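Local atomic coordinates of putative sugar isomerase (Parabacteroides distasonis, PDB entry 3LMZ), a protein that is of unproven function but is probably a sugar isomerase built on a xylose isomerase-like TIM barrel. Residues K13-F18 / F250-D255; L54-D60 / Y97-V101; K104-P110 / F127-H132. The contacts are given in a common frame with arbitrary orientation. Numbering follows the deposited sequence.

Contact 1. Residues K13-F18 / F250-D255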
ATOM      1  N   LYS A  13       7.368   0.071 -15.758  1.00 15.64           N
ATOM      2  CA  LYS A  13       7.088  -1.023 -14.826  1.00 16.07           C
ATOM      3  C   LYS A  13       7.435  -2.372 -15.439  1.00 17.33           C
ATOM      4  O   LYS A  13       7.207  -2.593 -16.629  1.00 18.40           O
ATOM      5  CB  LYS A  13       5.648  -1.035 -14.400  1.00 16.22           C
ATOM      6  CG  LYS A  13       5.287   0.223 -13.638  1.00 17.33           C
ATOM      7  CD  LYS A  13       3.841   0.320 -13.242  1.00 15.73           C
ATOM      8  CE  LYS A  13       3.603   1.545 -12.410  1.00 18.71           C
ATOM      9  NZ  LYS A  13       2.188   1.625 -12.023  1.00 18.85           N
ATOM     10  N   ALA A  14       8.011  -3.244 -14.609  1.00 16.31           N
ATOM     11  CA  ALA A  14       8.396  -4.593 -15.039  1.00 16.78           C
ATOM     12  C   ALA A  14       7.193  -5.398 -15.513  1.00 19.68           C
ATOM     13  O   ALA A  14       6.058  -5.175 -15.086  1.00 20.46           O
ATOM     14  CB  ALA A  14       9.156  -5.323 -13.914  1.00 14.82           C
ATOM     15  N   VAL A  15       7.458  -6.284 -16.474  1.00 20.56           N
ATOM     16  CA  VAL A  15       6.447  -7.214 -17.003  1.00 22.90           C
ATOM     17  C   VAL A  15       6.434  -8.458 -16.160  1.00 21.21           C
ATOM     18  O   VAL A  15       7.493  -8.956 -15.793  1.00 25.64           O
ATOM     19  CB  VAL A  15       6.764  -7.575 -18.488  1.00 21.98           C
ATOM     20  CG1 VAL A  15       5.810  -8.632 -19.031  1.00 27.98           C
ATOM     21  CG2 VAL A  15       6.743  -6.302 -19.348  1.00 25.29           C
ATOM     22  N   ASN A  16       5.236  -8.917 -15.790  1.00 17.28           N
ATOM     23  CA  ASN A  16       5.100 -10.128 -14.978  1.00 17.05           C
ATOM     24  C   ASN A  16       4.083 -11.050 -15.598  1.00 16.50           C
ATOM     25  O   ASN A  16       3.127 -10.611 -16.210  1.00 16.15           O
ATOM     26  CB  ASN A  16       4.615  -9.762 -13.568  1.00 17.50           C
ATOM     27  CG  ASN A  16       5.641  -8.929 -12.803  1.00 15.65           C
ATOM     28  OD1 ASN A  16       6.718  -9.434 -12.492  1.00 17.22           O
ATOM     29  ND2 ASN A  16       5.313  -7.662 -12.479  1.00 14.07           N
ATOM     30  N   PRO A  17       4.296 -12.357 -15.488  1.00 15.72           N
ATOM     31  CA  PRO A  17       3.377 -13.329 -16.126  1.00 15.56           C
ATOM     32  C   PRO A  17       2.086 -13.636 -15.367  1.00 16.92           C
ATOM     33  O   PRO A  17       1.150 -14.233 -15.929  1.00 15.55           O
ATOM     34  CB  PRO A  17       4.219 -14.596 -16.177  1.00 16.38           C
ATOM     35  CG  PRO A  17       5.120 -14.507 -14.975  1.00 14.57           C
ATOM     36  CD  PRO A  17       5.448 -13.005 -14.830  1.00 15.74           C
ATOM     37  N   PHE A  18       2.123 -13.364 -14.068  1.00 15.40           N
ATOM     38  CA  PHE A  18       1.024 -13.615 -13.171  1.00 12.92           C
ATOM     39  C   PHE A  18       0.009 -12.462 -13.166  1.00 16.40           C
ATOM     40  O   PHE A  18       0.296 -11.363 -13.620  1.00 18.56           O
ATOM     41  CB  PHE A  18       1.565 -13.894 -11.747  1.00 16.37           C
ATOM     42  CG  PHE A  18       2.069 -12.658 -11.064  1.00 21.37           C
ATOM     43  CD1 PHE A  18       1.192 -11.741 -10.515  1.00 20.75           C
ATOM     44  CD2 PHE A  18       3.393 -12.385 -11.018  1.00 16.90           C
ATOM     45  CE1 PHE A  18       1.638 -10.570  -9.931  1.00 24.76           C
ATOM     46  CE2 PHE A  18       3.841 -11.132 -10.365  1.00 14.96           C
ATOM     47  CZ  PHE A  18       2.956 -10.306  -9.860  1.00 19.68           C
ATOM     48  N   PHE A 250       2.984  -4.854  -2.645  1.00 11.18           N
ATOM     49  CA  PHE A 250       3.124  -5.911  -3.634  1.00 11.91           C
ATOM     50  C   PHE A 250       3.181  -5.329  -5.042  1.00 12.31           C
ATOM     51  O   PHE A 250       3.923  -5.839  -5.922  1.00 12.62           O
ATOM     52  CB  PHE A 250       1.956  -6.901  -3.528  1.00 12.13           C
ATOM     53  CG  PHE A 250       2.115  -8.124  -4.397  1.00 12.64           C
ATOM     54  CD1 PHE A 250       2.882  -9.178  -3.980  1.00 15.06           C
ATOM     55  CD2 PHE A 250       1.532  -8.171  -5.639  1.00 13.35           C
ATOM     56  CE1 PHE A 250       3.047 -10.313  -4.788  1.00 16.50           C
ATOM     57  CE2 PHE A 250       1.717  -9.287  -6.460  1.00 14.37           C
ATOM     58  CZ  PHE A 250       2.479 -10.328  -6.032  1.00 13.77           C
ATOM     59  N   LYS A 251       2.390  -4.286  -5.336  1.00 12.61           N
ATOM     60  CA  LYS A 251       2.463  -3.660  -6.660  1.00 13.90           C
ATOM     61  C   LYS A 251       3.899  -3.132  -6.917  1.00 13.52           C
ATOM     62  O   LYS A 251       4.476  -3.300  -7.987  1.00 13.56           O
ATOM     63  CB  LYS A 251       1.471  -2.515  -6.808  1.00 14.37           C
ATOM     64  CG  LYS A 251       0.021  -2.939  -7.024  1.00 17.37           C
ATOM     65  CD  LYS A 251      -0.891  -1.697  -7.075  1.00 17.93           C
ATOM     66  CE  LYS A 251      -2.334  -2.025  -7.363  1.00 18.25           C
ATOM     67  NZ  LYS A 251      -3.184  -0.765  -7.479  1.00 14.21           N
ATOM     68  N   ALA A 252       4.455  -2.470  -5.901  1.00 12.28           N
ATOM     69  CA  ALA A 252       5.799  -1.955  -6.034  1.00 12.54           C
ATOM     70  C   ALA A 252       6.814  -3.037  -6.256  1.00 13.89           C
ATOM     71  O   ALA A 252       7.655  -2.899  -7.128  1.00 14.73           O
ATOM     72  CB  ALA A 252       6.202  -1.089  -4.834  1.00 13.62           C
ATOM     73  N   VAL A 253       6.764  -4.109  -5.462  1.00 13.11           N
ATOM     74  CA  VAL A 253       7.686  -5.235  -5.698  1.00 16.13           C
ATOM     75  C   VAL A 253       7.541  -5.774  -7.134  1.00 14.22           C
ATOM     76  O   VAL A 253       8.533  -6.022  -7.815  1.00 13.64           O
ATOM     77  CB  VAL A 253       7.541  -6.362  -4.674  1.00 17.11           C
ATOM     78  CG1 VAL A 253       8.532  -7.516  -5.000  1.00 19.60           C
ATOM     79  CG2 VAL A 253       7.787  -5.849  -3.294  1.00 18.02           C
ATOM     80  N   SER A 254       6.301  -5.849  -7.607  1.00 13.70           N
ATOM     81  CA  SER A 254       6.011  -6.386  -8.975  1.00 14.15           C
ATOM     82  C   SER A 254       6.631  -5.480 -10.057  1.00 15.45           C
ATOM     83  O   SER A 254       7.148  -5.946 -11.078  1.00 15.45           O
ATOM     84  CB  SER A 254       4.515  -6.462  -9.202  1.00 15.22           C
ATOM     85  OG  SER A 254       3.933  -7.379  -8.287  1.00 16.27           O
ATOM     86  N   ASP A 255       6.563  -4.168  -9.789  1.00 14.21           N
ATOM     87  CA  ASP A 255       6.980  -3.169 -10.755  1.00 15.85           C
ATOM     88  C   ASP A 255       8.499  -2.993 -10.846  1.00 14.66           C
ATOM     89  O   ASP A 255       9.064  -2.696 -11.931  1.00 16.49           O
ATOM     90  CB  ASP A 255       6.429  -1.779 -10.384  1.00 13.31           C
ATOM     91  CG  ASP A 255       4.942  -1.646 -10.565  1.00 15.48           C
ATOM     92  OD1 ASP A 255       4.299  -2.543 -11.175  1.00 15.17           O
ATOM     93  OD2 ASP A 255       4.428  -0.628 -10.029  1.00 16.89           O
TER
HETATM   94  O   HOH W   1       1.776  -0.701 -10.182  1.00 20.35           O
HETATM   95  O   HOH W   2       4.388  -4.545 -12.949  1.00 24.11           O
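D255, S254 and K13 bury the most surface here, about 80, 57 and 45 Å² of the 310 Å² shared by the irregular residues 13-18 and the helical residues 250-255. D255 lies where the backbones run closest, its CA 4.6 Å from that of K13. Its carbonyl accepts the amide of A14 (A14 N to D255 O 2.9 Å, 162° at the hydrogen), and its carboxylate faces the lysine. That ion pair is long, K13 NZ to D255 OD2 3.8 Å, and is bridged by water 1, which lies 3.0 Å from K13 NZ and 2.7 Å from D255 OD2. Both groups have further partners on the second subunit, K13 NZ on the carbonyl of its G206 and D255 OD2 on the hydroxyl of its Y249, so the charged end of the contact belongs to the dimer interface. S254 contributes its carbonyl first: N16 ND2 donates to S254 O at 2.9 Å and 176°, nearly linear. Because S254 and D255 lie in the last turns of the helix, both carbonyls can accept from outside it. The serine side chain also takes part, S254 CB lying 3.6 Å from N16 ND2. S254 OG donates a hydrogen bond to F250 O (2.8 Å), within its own helix, and lies 3.5 Å from F18 CZ, at the edge of that ring. Next to this, F18 CE1 meets F250 CE2 at 3.7 Å, the ring planes inclined at 60°. The arrangement fastens the N-terminal lead into strand 19-22 against the C-terminal helix 240-256. Helix 212-221 flanks both: R220 binds N16 OD1, and I216 packs on F18 and S254.

Contact 2. Residues L54-D60 / Y97-V101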
ATOM      1  N   LEU A  54     -21.404 -16.237  -3.461  1.00 13.80           N
ATOM      2  CA  LEU A  54     -22.203 -16.897  -4.484  1.00 13.92           C
ATOM      3  C   LEU A  54     -22.446 -18.339  -4.019  1.00 15.64           C
ATOM      4  O   LEU A  54     -21.637 -19.249  -4.310  1.00 13.69           O
ATOM      5  CB  LEU A  54     -21.514 -16.884  -5.830  1.00 14.66           C
ATOM      6  CG  LEU A  54     -22.318 -17.417  -7.028  1.00 14.59           C
ATOM      7  CD1 LEU A  54     -23.557 -16.550  -7.277  1.00 14.29           C
ATOM      8  CD2 LEU A  54     -21.448 -17.524  -8.293  1.00 13.86           C
ATOM      9  N   PRO A  55     -23.537 -18.551  -3.302  1.00 13.46           N
ATOM     10  CA  PRO A  55     -23.820 -19.898  -2.797  1.00 14.09           C
ATOM     11  C   PRO A  55     -23.923 -20.941  -3.893  1.00 13.42           C
ATOM     12  O   PRO A  55     -24.364 -20.626  -5.017  1.00 12.71           O
ATOM     13  CB  PRO A  55     -25.133 -19.736  -2.055  1.00 15.75           C
ATOM     14  CG  PRO A  55     -25.120 -18.286  -1.658  1.00 16.21           C
ATOM     15  CD  PRO A  55     -24.514 -17.580  -2.804  1.00 15.27           C
ATOM     16  N   LEU A  56     -23.577 -22.183  -3.533  1.00 14.11           N
ATOM     17  CA  LEU A  56     -23.525 -23.266  -4.491  1.00 15.26           C
ATOM     18  C   LEU A  56     -24.890 -23.561  -5.147  1.00 16.56           C
ATOM     19  O   LEU A  56     -24.927 -24.025  -6.269  1.00 20.71           O
ATOM     20  CB  LEU A  56     -22.898 -24.518  -3.895  1.00 16.68           C
ATOM     21  CG  LEU A  56     -21.374 -24.574  -3.991  1.00 20.93           C
ATOM     22  CD1 LEU A  56     -20.716 -23.464  -3.143  1.00 19.93           C
ATOM     23  CD2 LEU A  56     -20.896 -26.016  -3.637  1.00 21.52           C
ATOM     24  N   ASN A  57     -25.987 -23.265  -4.489  1.00 14.92           N
ATOM     25  CA  ASN A  57     -27.289 -23.527  -5.075  1.00 18.34           C
ATOM     26  C   ASN A  57     -27.901 -22.289  -5.713  1.00 16.13           C
ATOM     27  O   ASN A  57     -29.101 -22.247  -5.925  1.00 16.01           O
ATOM     28  CB  ASN A  57     -28.205 -24.179  -4.030  1.00 18.94           C
ATOM     29  CG  ASN A  57     -27.755 -25.588  -3.720  1.00 26.51           C
ATOM     30  OD1 ASN A  57     -27.564 -26.390  -4.634  1.00 33.06           O
ATOM     31  ND2 ASN A  57     -27.504 -25.871  -2.448  1.00 42.80           N
ATOM     32  N   SER A  58     -27.084 -21.269  -5.995  1.00 13.58           N
ATOM     33  CA  SER A  58     -27.582 -20.092  -6.671  1.00 14.25           C
ATOM     34  C   SER A  58     -28.246 -20.479  -7.988  1.00 14.15           C
ATOM     35  O   SER A  58     -27.807 -21.447  -8.663  1.00 14.12           O
ATOM     36  CB  SER A  58     -26.479 -19.035  -6.881  1.00 15.98           C
ATOM     37  OG  SER A  58     -25.971 -18.567  -5.660  1.00 15.36           O
ATOM     38  N   THR A  59     -29.312 -19.779  -8.350  1.00 12.61           N
ATOM     39  CA  THR A  59     -29.995 -20.057  -9.599  1.00 13.60           C
ATOM     40  C   THR A  59     -29.211 -19.563 -10.796  1.00 14.15           C
ATOM     41  O   THR A  59     -28.290 -18.711 -10.668  1.00 13.71           O
ATOM     42  CB  THR A  59     -31.414 -19.376  -9.635  1.00 12.07           C
ATOM     43  OG1 THR A  59     -31.200 -17.961  -9.701  1.00 11.77           O
ATOM     44  CG2 THR A  59     -32.278 -19.737  -8.440  1.00 13.48           C
ATOM     45  N   ASP A  60     -29.621 -19.989 -11.975  1.00 13.49           N
ATOM     46  CA  ASP A  60     -28.960 -19.500 -13.204  1.00 14.62           C
ATOM     47  C   ASP A  60     -29.032 -17.974 -13.262  1.00 13.84           C
ATOM     48  O   ASP A  60     -28.053 -17.291 -13.612  1.00 15.59           O
ATOM     49  CB  ASP A  60     -29.559 -20.089 -14.465  1.00 15.48           C
ATOM     50  CG  ASP A  60     -29.285 -21.557 -14.641  1.00 21.23           C
ATOM     51  OD1 ASP A  60     -28.546 -22.142 -13.859  1.00 20.91           O
ATOM     52  OD2 ASP A  60     -29.806 -22.114 -15.624  1.00 24.95           O
ATOM     53  N   TYR A  97     -21.165 -26.925  -9.909  1.00 14.27           N
ATOM     54  CA  TYR A  97     -21.184 -25.486  -9.608  1.00 13.00           C
ATOM     55  C   TYR A  97     -20.130 -24.727 -10.424  1.00 13.37           C
ATOM     56  O   TYR A  97     -20.438 -23.743 -11.110  1.00 14.71           O
ATOM     57  CB  TYR A  97     -20.956 -25.341  -8.126  1.00 13.21           C
ATOM     58  CG  TYR A  97     -20.606 -23.943  -7.611  1.00 13.39           C
ATOM     59  CD1 TYR A  97     -21.567 -22.943  -7.505  1.00 13.71           C
ATOM     60  CD2 TYR A  97     -19.361 -23.716  -7.030  1.00 14.65           C
ATOM     61  CE1 TYR A  97     -21.259 -21.711  -6.908  1.00 13.45           C
ATOM     62  CE2 TYR A  97     -19.021 -22.480  -6.435  1.00 13.71           C
ATOM     63  CZ  TYR A  97     -19.955 -21.499  -6.352  1.00 15.22           C
ATOM     64  OH  TYR A  97     -19.614 -20.345  -5.678  1.00 14.23           O
ATOM     65  N   ALA A  98     -18.889 -25.246 -10.467  1.00 13.07           N
ATOM     66  CA  ALA A  98     -17.889 -24.586 -11.290  1.00 14.13           C
ATOM     67  C   ALA A  98     -18.332 -24.426 -12.762  1.00 13.36           C
ATOM     68  O   ALA A  98     -18.146 -23.415 -13.387  1.00 14.27           O
ATOM     69  CB  ALA A  98     -16.573 -25.276 -11.203  1.00 14.57           C
ATOM     70  N   LYS A  99     -18.923 -25.495 -13.278  1.00 13.46           N
ATOM     71  CA  LYS A  99     -19.362 -25.459 -14.673  1.00 11.63           C
ATOM     72  C   LYS A  99     -20.456 -24.421 -14.863  1.00 13.96           C
ATOM     73  O   LYS A  99     -20.468 -23.671 -15.850  1.00 15.30           O
ATOM     74  CB  LYS A  99     -19.863 -26.855 -15.097  1.00 13.31           C
ATOM     75  CG  LYS A  99     -20.357 -26.944 -16.541  1.00 14.39           C
ATOM     76  CD  LYS A  99     -20.575 -28.381 -17.007  1.00 16.68           C
ATOM     77  CE  LYS A  99     -21.059 -28.438 -18.450  1.00 17.20           C
ATOM     78  NZ  LYS A  99     -21.250 -29.842 -18.909  1.00 16.93           N
ATOM     79  N   ARG A 100     -21.398 -24.399 -13.920  1.00 13.73           N
ATOM     80  CA  ARG A 100     -22.514 -23.442 -13.990  1.00 13.67           C
ATOM     81  C   ARG A 100     -22.032 -21.975 -13.894  1.00 15.87           C
ATOM     82  O   ARG A 100     -22.610 -21.085 -14.468  1.00 15.73           O
ATOM     83  CB  ARG A 100     -23.520 -23.712 -12.887  1.00 15.08           C
ATOM     84  CG  ARG A 100     -24.294 -25.021 -13.075  1.00 14.57           C
ATOM     85  CD  ARG A 100     -25.329 -25.334 -11.982  1.00 16.15           C
ATOM     86  NE  ARG A 100     -26.401 -24.363 -12.001  1.00 19.28           N
ATOM     87  CZ  ARG A 100     -26.739 -23.533 -10.999  1.00 16.81           C
ATOM     88  NH1 ARG A 100     -26.159 -23.613  -9.787  1.00 18.21           N
ATOM     89  NH2 ARG A 100     -27.709 -22.664 -11.225  1.00 14.02           N
ATOM     90  N   VAL A 101     -20.974 -21.758 -13.122  1.00 14.28           N
ATOM     91  CA  VAL A 101     -20.413 -20.417 -12.855  1.00 13.71           C
ATOM     92  C   VAL A 101     -19.483 -20.042 -14.015  1.00 13.59           C
ATOM     93  O   VAL A 101     -19.145 -18.882 -14.171  1.00 16.69           O
ATOM     94  CB  VAL A 101     -19.674 -20.386 -11.470  1.00 14.32           C
ATOM     95  CG1 VAL A 101     -18.946 -19.076 -11.219  1.00 15.76           C
ATOM     96  CG2 VAL A 101     -20.708 -20.568 -10.359  1.00 16.66           C
TER
HETATM   97  O   HOH W   3     -24.360 -25.387  -8.539  1.00 19.78           O
HETATM   98  O   HOH W   4     -27.832 -24.802 -14.506  1.00 29.33           O
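R100 carries the salt bridge and most of the direct hydrogen bonds. Its NH2 donates to D60 OD1 at 2.8 Å and 160°, a salt bridge, and also to S58 O at 2.8 Å; its NH1 reaches the same S58 O at 2.9 Å, so one carbonyl takes two guanidinium bonds, at 148° and 141°. Both S58 O and D60 OD1 lie near the guanidinium plane. Two waters extend the network: water 3 joins L56 O (2.7 Å) to R100 NH1 (2.8 Å), and water 4 joins D60 OD1 (2.8 Å) to R100 NE (2.9 Å). One helical turn earlier, Y97 OH donates to L54 O at 2.7 Å. Between these bonds the loop folds as a type I turn from P55 to S58, with S58 N 3.0 Å from P55 O. L56 packs over one face of the tyrosine ring: its CG sits 3.7 Å from the Y97 ring centroid, only 9° off the normal, a CH-pi contact. Deeper, L54 CD2 meets V101 CG2 at 3.8 Å, beside I49 of strand 46-49. Three of the four direct hydrogen bonds end on loop carbonyls, consistent with helix 88-101 holding the loop before helix 60-72 by its backbone conformation, while L54, L56 and D60 add side-chain contacts.

Contact 3. Residues K104-P110 / F127-H132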
ATOM      1  N   LYS A 104     -12.908 -22.727 -14.904  1.00 15.12           N
ATOM      2  CA  LYS A 104     -12.221 -23.984 -15.209  1.00 16.07           C
ATOM      3  C   LYS A 104     -11.179 -24.324 -14.157  1.00 15.31           C
ATOM      4  O   LYS A 104     -10.330 -25.204 -14.403  1.00 15.69           O
ATOM      5  CB  LYS A 104     -11.627 -23.949 -16.609  1.00 20.86           C
ATOM      6  CG  LYS A 104     -12.738 -23.710 -17.602  1.00 25.56           C
ATOM      7  CD  LYS A 104     -12.426 -24.107 -18.988  1.00 32.02           C
ATOM      8  CE  LYS A 104     -13.676 -23.784 -19.881  1.00 36.68           C
ATOM      9  NZ  LYS A 104     -14.525 -22.601 -19.385  1.00 40.98           N
ATOM     10  N   LEU A 105     -11.223 -23.599 -13.032  1.00 13.61           N
ATOM     11  CA  LEU A 105     -10.279 -23.796 -11.913  1.00 12.74           C
ATOM     12  C   LEU A 105     -11.100 -23.803 -10.621  1.00 15.17           C
ATOM     13  O   LEU A 105     -11.894 -22.895 -10.313  1.00 14.48           O
ATOM     14  CB  LEU A 105      -9.245 -22.651 -11.844  1.00 10.86           C
ATOM     15  CG  LEU A 105      -8.270 -22.639 -10.662  1.00 14.15           C
ATOM     16  CD1 LEU A 105      -7.476 -23.897 -10.595  1.00 14.92           C
ATOM     17  CD2 LEU A 105      -7.343 -21.357 -10.712  1.00 14.47           C
ATOM     18  N   ILE A 106     -10.871 -24.873  -9.872  1.00 13.46           N
ATOM     19  CA  ILE A 106     -11.493 -25.109  -8.582  1.00 12.31           C
ATOM     20  C   ILE A 106     -10.368 -25.182  -7.532  1.00 14.28           C
ATOM     21  O   ILE A 106      -9.399 -25.915  -7.705  1.00 14.19           O
ATOM     22  CB  ILE A 106     -12.271 -26.449  -8.542  1.00 12.93           C
ATOM     23  CG1 ILE A 106     -13.425 -26.431  -9.530  1.00 13.09           C
ATOM     24  CG2 ILE A 106     -12.739 -26.780  -7.114  1.00 14.08           C
ATOM     25  CD1 ILE A 106     -14.190 -27.825  -9.667  1.00 12.71           C
ATOM     26  N   VAL A 107     -10.473 -24.339  -6.505  1.00 13.92           N
ATOM     27  CA  VAL A 107      -9.599 -24.383  -5.330  1.00 13.62           C
ATOM     28  C   VAL A 107     -10.375 -25.206  -4.284  1.00 12.75           C
ATOM     29  O   VAL A 107     -11.515 -24.920  -3.915  1.00 13.50           O
ATOM     30  CB  VAL A 107      -9.211 -22.979  -4.858  1.00 13.75           C
ATOM     31  CG1 VAL A 107      -8.170 -23.102  -3.711  1.00 13.96           C
ATOM     32  CG2 VAL A 107      -8.643 -22.130  -6.059  1.00 15.84           C
ATOM     33  N   GLY A 108      -9.750 -26.300  -3.836  1.00 15.20           N
ATOM     34  CA  GLY A 108     -10.425 -27.299  -3.000  1.00 13.70           C
ATOM     35  C   GLY A 108      -9.607 -27.794  -1.829  1.00 13.74           C
ATOM     36  O   GLY A 108      -8.374 -27.609  -1.796  1.00 14.17           O
ATOM     37  N   VAL A 109     -10.316 -28.386  -0.872  1.00 13.88           N
ATOM     38  CA  VAL A 109      -9.684 -29.123   0.188  1.00 13.90           C
ATOM     39  C   VAL A 109     -10.388 -30.472   0.293  1.00 13.95           C
ATOM     40  O   VAL A 109     -11.318 -30.621   1.072  1.00 14.37           O
ATOM     41  CB  VAL A 109      -9.700 -28.340   1.512  1.00 13.64           C
ATOM     42  CG1 VAL A 109      -8.861 -29.055   2.602  1.00 15.39           C
ATOM     43  CG2 VAL A 109      -9.181 -26.906   1.267  1.00 14.71           C
ATOM     44  N   PRO A 110      -9.963 -31.456  -0.510  1.00 13.22           N
ATOM     45  CA  PRO A 110     -10.608 -32.811  -0.469  1.00 12.13           C
ATOM     46  C   PRO A 110      -9.934 -33.697   0.563  1.00 13.91           C
ATOM     47  O   PRO A 110      -8.681 -33.706   0.646  1.00 15.76           O
ATOM     48  CB  PRO A 110     -10.354 -33.333  -1.856  1.00 13.49           C
ATOM     49  CG  PRO A 110      -9.054 -32.710  -2.264  1.00 15.24           C
ATOM     50  CD  PRO A 110      -8.889 -31.406  -1.508  1.00 15.13           C
ATOM     51  N   PHE A 127     -11.138 -29.615 -15.948  1.00 13.78           N
ATOM     52  CA  PHE A 127     -10.840 -28.489 -15.069  1.00 12.46           C
ATOM     53  C   PHE A 127      -9.504 -28.754 -14.331  1.00 13.33           C
ATOM     54  O   PHE A 127      -9.098 -29.914 -14.164  1.00 14.93           O
ATOM     55  CB  PHE A 127     -11.929 -28.315 -13.962  1.00 13.46           C
ATOM     56  CG  PHE A 127     -13.290 -27.926 -14.462  1.00 12.90           C
ATOM     57  CD1 PHE A 127     -13.505 -27.391 -15.701  1.00 13.93           C
ATOM     58  CD2 PHE A 127     -14.378 -28.050 -13.589  1.00 15.62           C
ATOM     59  CE1 PHE A 127     -14.785 -27.012 -16.119  1.00 16.97           C
ATOM     60  CE2 PHE A 127     -15.639 -27.664 -13.987  1.00 14.55           C
ATOM     61  CZ  PHE A 127     -15.841 -27.145 -15.226  1.00 14.11           C
ATOM     62  N   HIS A 128      -8.825 -27.677 -13.952  1.00 12.45           N
ATOM     63  CA  HIS A 128      -7.731 -27.750 -13.005  1.00 12.19           C
ATOM     64  C   HIS A 128      -8.317 -27.647 -11.595  1.00 11.43           C
ATOM     65  O   HIS A 128      -9.351 -27.024 -11.350  1.00 15.29           O
ATOM     66  CB  HIS A 128      -6.705 -26.669 -13.277  1.00 13.75           C
ATOM     67  CG  HIS A 128      -5.798 -26.956 -14.444  1.00 15.78           C
ATOM     68  ND1 HIS A 128      -6.229 -26.837 -15.753  1.00 18.31           N
ATOM     69  CD2 HIS A 128      -4.507 -27.350 -14.500  1.00 19.68           C
ATOM     70  CE1 HIS A 128      -5.224 -27.138 -16.562  1.00 21.21           C
ATOM     71  NE2 HIS A 128      -4.162 -27.431 -15.824  1.00 17.80           N
ATOM     72  N   TYR A 129      -7.626 -28.279 -10.652  1.00 12.90           N
ATOM     73  CA  TYR A 129      -8.022 -28.391  -9.278  1.00 12.88           C
ATOM     74  C   TYR A 129      -6.802 -28.106  -8.396  1.00 15.79           C
ATOM     75  O   TYR A 129      -5.794 -28.808  -8.481  1.00 14.74           O
ATOM     76  CB  TYR A 129      -8.542 -29.801  -8.989  1.00 14.29           C
ATOM     77  CG  TYR A 129      -9.207 -29.978  -7.656  1.00 12.72           C
ATOM     78  CD1 TYR A 129      -8.439 -30.134  -6.506  1.00 15.13           C
ATOM     79  CD2 TYR A 129     -10.584 -30.051  -7.506  1.00 13.98           C
ATOM     80  CE1 TYR A 129      -9.030 -30.315  -5.267  1.00 13.40           C
ATOM     81  CE2 TYR A 129     -11.178 -30.231  -6.288  1.00 14.96           C
ATOM     82  CZ  TYR A 129     -10.404 -30.412  -5.177  1.00 17.54           C
ATOM     83  OH  TYR A 129     -11.007 -30.598  -3.957  1.00 15.94           O
ATOM     84  N   ALA A 130      -6.884 -27.050  -7.590  1.00 13.92           N
ATOM     85  CA  ALA A 130      -5.771 -26.547  -6.798  1.00 13.75           C
ATOM     86  C   ALA A 130      -6.090 -26.765  -5.317  1.00 12.54           C
ATOM     87  O   ALA A 130      -7.000 -26.147  -4.808  1.00 14.78           O
ATOM     88  CB  ALA A 130      -5.540 -25.050  -7.065  1.00 14.24           C
ATOM     89  N   ILE A 131      -5.340 -27.643  -4.665  1.00 13.40           N
ATOM     90  CA  ILE A 131      -5.540 -27.983  -3.243  1.00 13.36           C
ATOM     91  C   ILE A 131      -4.899 -26.872  -2.370  1.00 13.36           C
ATOM     92  O   ILE A 131      -3.695 -26.560  -2.504  1.00 13.59           O
ATOM     93  CB  ILE A 131      -4.917 -29.345  -2.875  1.00 13.35           C
ATOM     94  CG1 ILE A 131      -5.597 -30.473  -3.652  1.00 13.22           C
ATOM     95  CG2 ILE A 131      -5.012 -29.557  -1.351  1.00 14.06           C
ATOM     96  CD1 ILE A 131      -4.865 -31.758  -3.700  1.00 13.47           C
ATOM     97  N   HIS A 132      -5.704 -26.284  -1.469  1.00 14.17           N
ATOM     98  CA  HIS A 132      -5.189 -25.211  -0.581  1.00 12.96           C
ATOM     99  C   HIS A 132      -4.451 -25.794   0.621  1.00 14.57           C
ATOM    100  O   HIS A 132      -5.081 -26.282   1.544  1.00 17.39           O
ATOM    101  CB  HIS A 132      -6.302 -24.246  -0.115  1.00 13.35           C
ATOM    102  CG  HIS A 132      -5.754 -23.031   0.558  1.00 13.66           C
ATOM    103  ND1 HIS A 132      -6.430 -22.307   1.511  1.00 18.46           N
ATOM    104  CD2 HIS A 132      -4.550 -22.418   0.420  1.00 15.09           C
ATOM    105  CE1 HIS A 132      -5.672 -21.306   1.931  1.00 17.44           C
ATOM    106  NE2 HIS A 132      -4.518 -21.344   1.293  1.00 16.19           N
TER
HETATM  107  O   HOH W   5      -8.844 -26.562 -17.210  1.00 36.14           O
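This is a parallel strand pairing in the wall of the TIM barrel, the sheet part of the beta-alpha-beta unit made by strand 105-110, helix 115-125 and strand 128-132. Five backbone hydrogen bonds define it: H128 N to K104 O (2.9 Å), I106 N to H128 O (3.0 Å), A130 N to I106 O (2.8 Å), G108 N to A130 O (2.9 Å) and H132 N to G108 O (3.0 Å). The short segment axes approach to 4.5 Å at 43°, consistent with the twist of a barrel sheet. On the face of I106 and Y129, I106 CG2 meets Y129 CE2 at 3.9 Å and P110 CG meets Y129 CE1 at 3.8 Å, while helix 115-125 covers the tyrosine through V118 and V122. G108 leaves room for the phenol: its CA is 3.5 Å from Y129 OH, and a CB would clash. L105, V107, H128 and A130 occupy the other face, with L105 CD1 4.2 Å from A130 CB. H132, at the strand's C-terminal end, binds D163 and a citrate probably from the crystallisation liquor. The wall is thus mainly apolar, the buried Y129 OH having no polar partner in the model, whereas H132 with D163 marks a polar C-terminal end, consistent with the usual active-site end of TIM barrels.

Overall arrangement
From the N terminus, residues 13-18 open contact 1, which closes only at residues 250-255; the 231 residues between include every strand of the barrel, and the contact brings the two terminal regions together. Contacts 2 and 3 are both nested within that loop. They follow in series without crossing: contact 2 closes on helix 88-101, tying it to the loop before helix 60-72, and contact 3 then pairs the next strand, 105-110, with 128-132. These two touch, A98 CB lying 3.7 Å from I106 CG1, with centres about 16 Å apart. Contact 1 lies across the chain's centre from both, its centre about 33 Å from that of contact 2 and about 25 Å from that of contact 3.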